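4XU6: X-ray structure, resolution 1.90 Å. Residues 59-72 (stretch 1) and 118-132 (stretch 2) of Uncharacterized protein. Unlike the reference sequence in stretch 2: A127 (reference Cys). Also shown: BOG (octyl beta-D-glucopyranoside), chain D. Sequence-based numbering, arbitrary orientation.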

# COMPACT_ATOMS: atom_id res chain seq x y z
N SER A 59 27.04 -2.80 -0.84
CA SER A 59 27.70 -2.98 0.46
C SER A 59 26.81 -3.69 1.49
O SER A 59 27.29 -4.53 2.25
CB SER A 59 28.16 -1.63 1.01
OG SER A 59 29.20 -1.08 0.21
N LEU A 60 25.54 -3.32 1.52
CA LEU A 60 24.59 -3.92 2.46
C LEU A 60 24.28 -5.35 2.06
O LEU A 60 24.08 -6.23 2.91
CB LEU A 60 23.30 -3.07 2.53
CG LEU A 60 23.46 -1.72 3.23
CD1 LEU A 60 22.33 -0.74 2.85
CD2 LEU A 60 23.51 -1.90 4.73
N ALA A 61 24.24 -5.61 0.76
CA ALA A 61 24.08 -6.97 0.28
C ALA A 61 25.28 -7.81 0.72
O ALA A 61 25.12 -8.94 1.19
CB ALA A 61 23.94 -6.99 -1.23
N GLU A 62 26.47 -7.27 0.54
CA GLU A 62 27.69 -7.96 0.97
C GLU A 62 27.67 -8.21 2.48
O GLU A 62 27.96 -9.32 2.94
CB GLU A 62 28.93 -7.15 0.57
CG GLU A 62 30.25 -7.72 1.10
CD GLU A 62 30.67 -9.01 0.40
OE1 GLU A 62 30.15 -9.30 -0.70
OE2 GLU A 62 31.53 -9.73 0.96
N LEU A 63 27.33 -7.17 3.25
CA LEU A 63 27.22 -7.28 4.71
C LEU A 63 26.35 -8.47 5.15
O LEU A 63 26.74 -9.23 6.04
CB LEU A 63 26.67 -5.98 5.32
CG LEU A 63 26.31 -5.98 6.81
CD1 LEU A 63 27.53 -6.33 7.69
CD2 LEU A 63 25.70 -4.65 7.25
N ARG A 64 25.18 -8.61 4.53
CA ARG A 64 24.27 -9.71 4.86
C ARG A 64 24.95 -11.07 4.70
O ARG A 64 24.74 -11.98 5.50
CB ARG A 64 22.99 -9.65 4.00
CG ARG A 64 22.08 -10.87 4.16
CD ARG A 64 21.60 -10.97 5.60
NE ARG A 64 20.73 -12.12 5.89
CZ ARG A 64 21.17 -13.28 6.39
NH1 ARG A 64 22.47 -13.46 6.62
NH2 ARG A 64 20.31 -14.26 6.65
N LEU A 65 25.78 -11.20 3.67
CA LEU A 65 26.48 -12.46 3.42
C LEU A 65 27.56 -12.78 4.47
O LEU A 65 28.12 -13.87 4.47
CB LEU A 65 27.05 -12.49 2.00
CG LEU A 65 26.02 -12.36 0.88
CD1 LEU A 65 26.71 -12.36 -0.47
CD2 LEU A 65 24.98 -13.48 0.96
N HIS A 66 27.83 -11.83 5.35
CA HIS A 66 28.77 -12.06 6.45
C HIS A 66 28.03 -12.29 7.76
O HIS A 66 28.64 -12.52 8.81
CB HIS A 66 29.75 -10.89 6.57
CG HIS A 66 30.73 -10.81 5.44
ND1 HIS A 66 31.98 -11.39 5.49
CD2 HIS A 66 30.63 -10.23 4.22
CE1 HIS A 66 32.61 -11.17 4.35
NE2 HIS A 66 31.82 -10.47 3.56
N LEU A 67 26.70 -12.23 7.71
CA LEU A 67 25.87 -12.42 8.89
C LEU A 67 25.32 -13.84 8.86
O LEU A 67 25.32 -14.48 7.80
CB LEU A 67 24.75 -11.37 8.94
CG LEU A 67 25.21 -9.90 8.98
CD1 LEU A 67 24.03 -8.95 8.91
CD2 LEU A 67 26.03 -9.61 10.23
N PRO A 68 24.86 -14.36 10.02
CA PRO A 68 24.51 -15.79 10.09
C PRO A 68 23.44 -16.23 9.09
O PRO A 68 22.49 -15.49 8.81
CB PRO A 68 23.98 -15.95 11.52
CG PRO A 68 24.62 -14.84 12.30
CD PRO A 68 24.69 -13.69 11.33
N ALA A 69 23.64 -17.43 8.54
CA ALA A 69 22.64 -18.17 7.78
C ALA A 69 21.89 -17.42 6.67
O ALA A 69 20.67 -17.29 6.75
CB ALA A 69 21.63 -18.79 8.74
N PRO A 70 22.61 -16.96 5.63
CA PRO A 70 21.91 -16.38 4.48
C PRO A 70 20.91 -17.39 3.95
O PRO A 70 21.24 -18.57 3.86
CB PRO A 70 23.02 -16.16 3.45
CG PRO A 70 24.27 -16.02 4.28
CD PRO A 70 24.07 -16.98 5.42
N ARG A 71 19.71 -16.93 3.62
CA ARG A 71 18.64 -17.84 3.24
C ARG A 71 18.82 -18.31 1.81
O ARG A 71 19.02 -17.50 0.91
CB ARG A 71 17.28 -17.15 3.41
CG ARG A 71 16.95 -16.82 4.86
CD ARG A 71 15.73 -15.91 4.94
NE ARG A 71 16.01 -14.60 4.34
CZ ARG A 71 15.10 -13.64 4.22
NH1 ARG A 71 13.85 -13.83 4.65
NH2 ARG A 71 15.44 -12.48 3.67
N ASP A 72 18.76 -19.62 1.60
CA ASP A 72 18.93 -20.16 0.26
C ASP A 72 17.61 -20.17 -0.50
O ASP A 72 17.58 -20.42 -1.71
CB ASP A 72 19.52 -21.56 0.32
N VAL A 118 7.17 -9.27 5.59
CA VAL A 118 6.94 -10.13 4.42
C VAL A 118 8.24 -10.78 3.93
O VAL A 118 8.26 -11.96 3.57
CB VAL A 118 6.28 -9.33 3.27
CG1 VAL A 118 6.18 -10.19 2.00
CG2 VAL A 118 4.91 -8.82 3.68
N LEU A 119 9.33 -10.02 3.93
CA LEU A 119 10.53 -10.40 3.19
C LEU A 119 11.79 -10.59 4.02
O LEU A 119 12.73 -11.26 3.59
CB LEU A 119 10.83 -9.33 2.13
CG LEU A 119 9.78 -9.06 1.07
CD1 LEU A 119 10.24 -7.89 0.24
CD2 LEU A 119 9.59 -10.29 0.20
N GLY A 120 11.82 -9.99 5.20
CA GLY A 120 13.07 -9.91 5.94
C GLY A 120 13.28 -11.01 6.97
O GLY A 120 12.37 -11.77 7.29
N ASP A 121 14.51 -11.08 7.48
CA ASP A 121 14.79 -11.93 8.63
C ASP A 121 15.57 -11.12 9.67
O ASP A 121 15.69 -9.90 9.53
CB ASP A 121 15.52 -13.22 8.22
CG ASP A 121 16.86 -12.95 7.51
OD1 ASP A 121 17.21 -11.78 7.26
OD2 ASP A 121 17.56 -13.93 7.20
N GLY A 122 16.08 -11.78 10.71
CA GLY A 122 16.83 -11.07 11.74
C GLY A 122 18.04 -10.31 11.22
O GLY A 122 18.17 -9.12 11.44
N PRO A 123 18.96 -11.01 10.52
CA PRO A 123 20.11 -10.31 9.95
C PRO A 123 19.72 -9.19 8.97
O PRO A 123 20.42 -8.18 8.91
CB PRO A 123 20.85 -11.42 9.21
CG PRO A 123 20.56 -12.65 10.06
CD PRO A 123 19.11 -12.48 10.46
N GLY A 124 18.64 -9.38 8.22
CA GLY A 124 18.14 -8.33 7.33
C GLY A 124 17.73 -7.08 8.09
O GLY A 124 17.99 -5.96 7.66
N ALA A 125 17.08 -7.27 9.24
CA ALA A 125 16.75 -6.14 10.08
C ALA A 125 18.01 -5.46 10.62
O ALA A 125 18.05 -4.25 10.78
CB ALA A 125 15.84 -6.57 11.22
N ALA A 126 19.04 -6.26 10.89
CA ALA A 126 20.30 -5.71 11.39
C ALA A 126 20.92 -4.77 10.35
O ALA A 126 21.35 -3.67 10.67
CB ALA A 126 21.28 -6.84 11.76
N ALA A 127 20.97 -5.24 9.11
CA ALA A 127 21.44 -4.42 7.99
C ALA A 127 20.57 -3.18 7.86
O ALA A 127 21.07 -2.07 7.65
CB ALA A 127 21.42 -5.24 6.70
N GLY A 128 19.26 -3.37 8.01
CA GLY A 128 18.32 -2.26 8.02
C GLY A 128 18.66 -1.20 9.06
O GLY A 128 18.64 -0.01 8.77
N VAL A 129 18.99 -1.63 10.28
CA VAL A 129 19.33 -0.68 11.35
C VAL A 129 20.63 0.07 11.04
O VAL A 129 20.72 1.28 11.28
CB VAL A 129 19.45 -1.39 12.73
CG1 VAL A 129 20.04 -0.43 13.77
CG2 VAL A 129 18.09 -1.87 13.20
N VAL A 130 21.62 -0.64 10.52
CA VAL A 130 22.90 -0.02 10.17
C VAL A 130 22.74 1.20 9.25
O VAL A 130 23.25 2.28 9.54
CB VAL A 130 23.87 -1.05 9.54
CG1 VAL A 130 25.12 -0.37 9.00
CG2 VAL A 130 24.26 -2.12 10.57
N ILE A 131 21.99 1.03 8.16
CA ILE A 131 21.79 2.11 7.19
C ILE A 131 20.72 3.12 7.66
O ILE A 131 20.76 4.30 7.28
CB ILE A 131 21.50 1.54 5.77
CG1 ILE A 131 21.58 2.66 4.71
CG2 ILE A 131 20.15 0.82 5.74
CD1 ILE A 131 22.98 3.19 4.50
N ALA A 132 19.79 2.69 8.51
CA ALA A 132 18.83 3.63 9.08
C ALA A 132 19.53 4.64 9.98
O ALA A 132 18.98 5.70 10.29
CB ALA A 132 17.73 2.90 9.87
C1 BOG D . 4.65 -14.18 6.64
O1 BOG D . 4.08 -12.98 6.13
C2 BOG D . 6.10 -14.26 6.22
O2 BOG D . 6.24 -14.06 4.81
C3 BOG D . 6.65 -15.62 6.62
O3 BOG D . 8.06 -15.65 6.36
C4 BOG D . 6.43 -15.89 8.11
O4 BOG D . 6.33 -17.30 8.32
C5 BOG D . 5.21 -15.24 8.76
O5 BOG D . 4.62 -14.13 8.06
C6 BOG D . 5.71 -14.71 10.08
O6 BOG D . 7.06 -14.24 9.92
C1' BOG D . 3.49 -12.21 7.18
C2' BOG D . 2.56 -11.19 6.54
C3' BOG D . 2.67 -9.87 7.26
C4' BOG D . 2.30 -8.74 6.31
C5' BOG D . 0.93 -8.16 6.64
C6' BOG D . 0.36 -7.41 5.46
C7' BOG D . -1.03 -6.88 5.77
C8' BOG D . -1.60 -6.16 4.57
O HOH W 1 18.27 -10.91 4.88

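D121 is the polar hub of this contact. Its OD2 accepts a hydrogen bond from R64 NH2 at 2.8 Å, and because the oxygen lies near the edge of the R64 guanidinium the pair forms a well-aimed salt bridge. A water completes the link, accepting from R64 NE at 2.9 Å and donating to D121 OD1 at 2.7 Å. That same OD1 caps the helix beginning at G122 by accepting from G124 N at 3.0 Å, a role aspartate suits because its short side chain folds back onto a free backbone amide.

R71 approaches D121 differently. Its NE lies 3.3 Å from D121 OD2, but the oxygen sits over the guanidinium face, so the salt bridge rests on charge alone. The edge of R71 is used instead on L119, whose carbonyl O accepts from both NH1 and NH2 at 3.0 Å each; a carbonyl near a helix end is a natural partner for such a fork.

R64 also steadies its own stretch, NH1 donating to P68 O at 3.0 Å and NH2 to A69 O at 3.1 Å, which holds the loop beyond the R64–L67 turn. P123 covers one face of this guanidinium, its CB 3.4 Å from R64 CZ: a compact ring against the face of a flat cation, leaving its N-H groups, which point outward in the plane, to make the bonds described above.

Outward, the contact becomes apolar. L67, pointing toward the other stretch, sets its CB 3.9 Å from P123 CB, so that a leucine and a proline, neither with a polar side-chain group to satisfy, cover each other where the backbones come close. The helix carrying L60 and L63 and the helix that starts at G122 run at 141°, roughly antiparallel, with axes approaching to 9.9 Å. Near A127, which replaces the reference cysteine, two leucines pack against the methyl: L60 CD2 and L63 CD2 each lie 4.4 Å from A127 CB. L60 CD1 reaches I131 CB at 3.8 Å, extending the buried packing, while L63 CD2 touches V130 CG2 at 4.4 Å toward the more exposed margin.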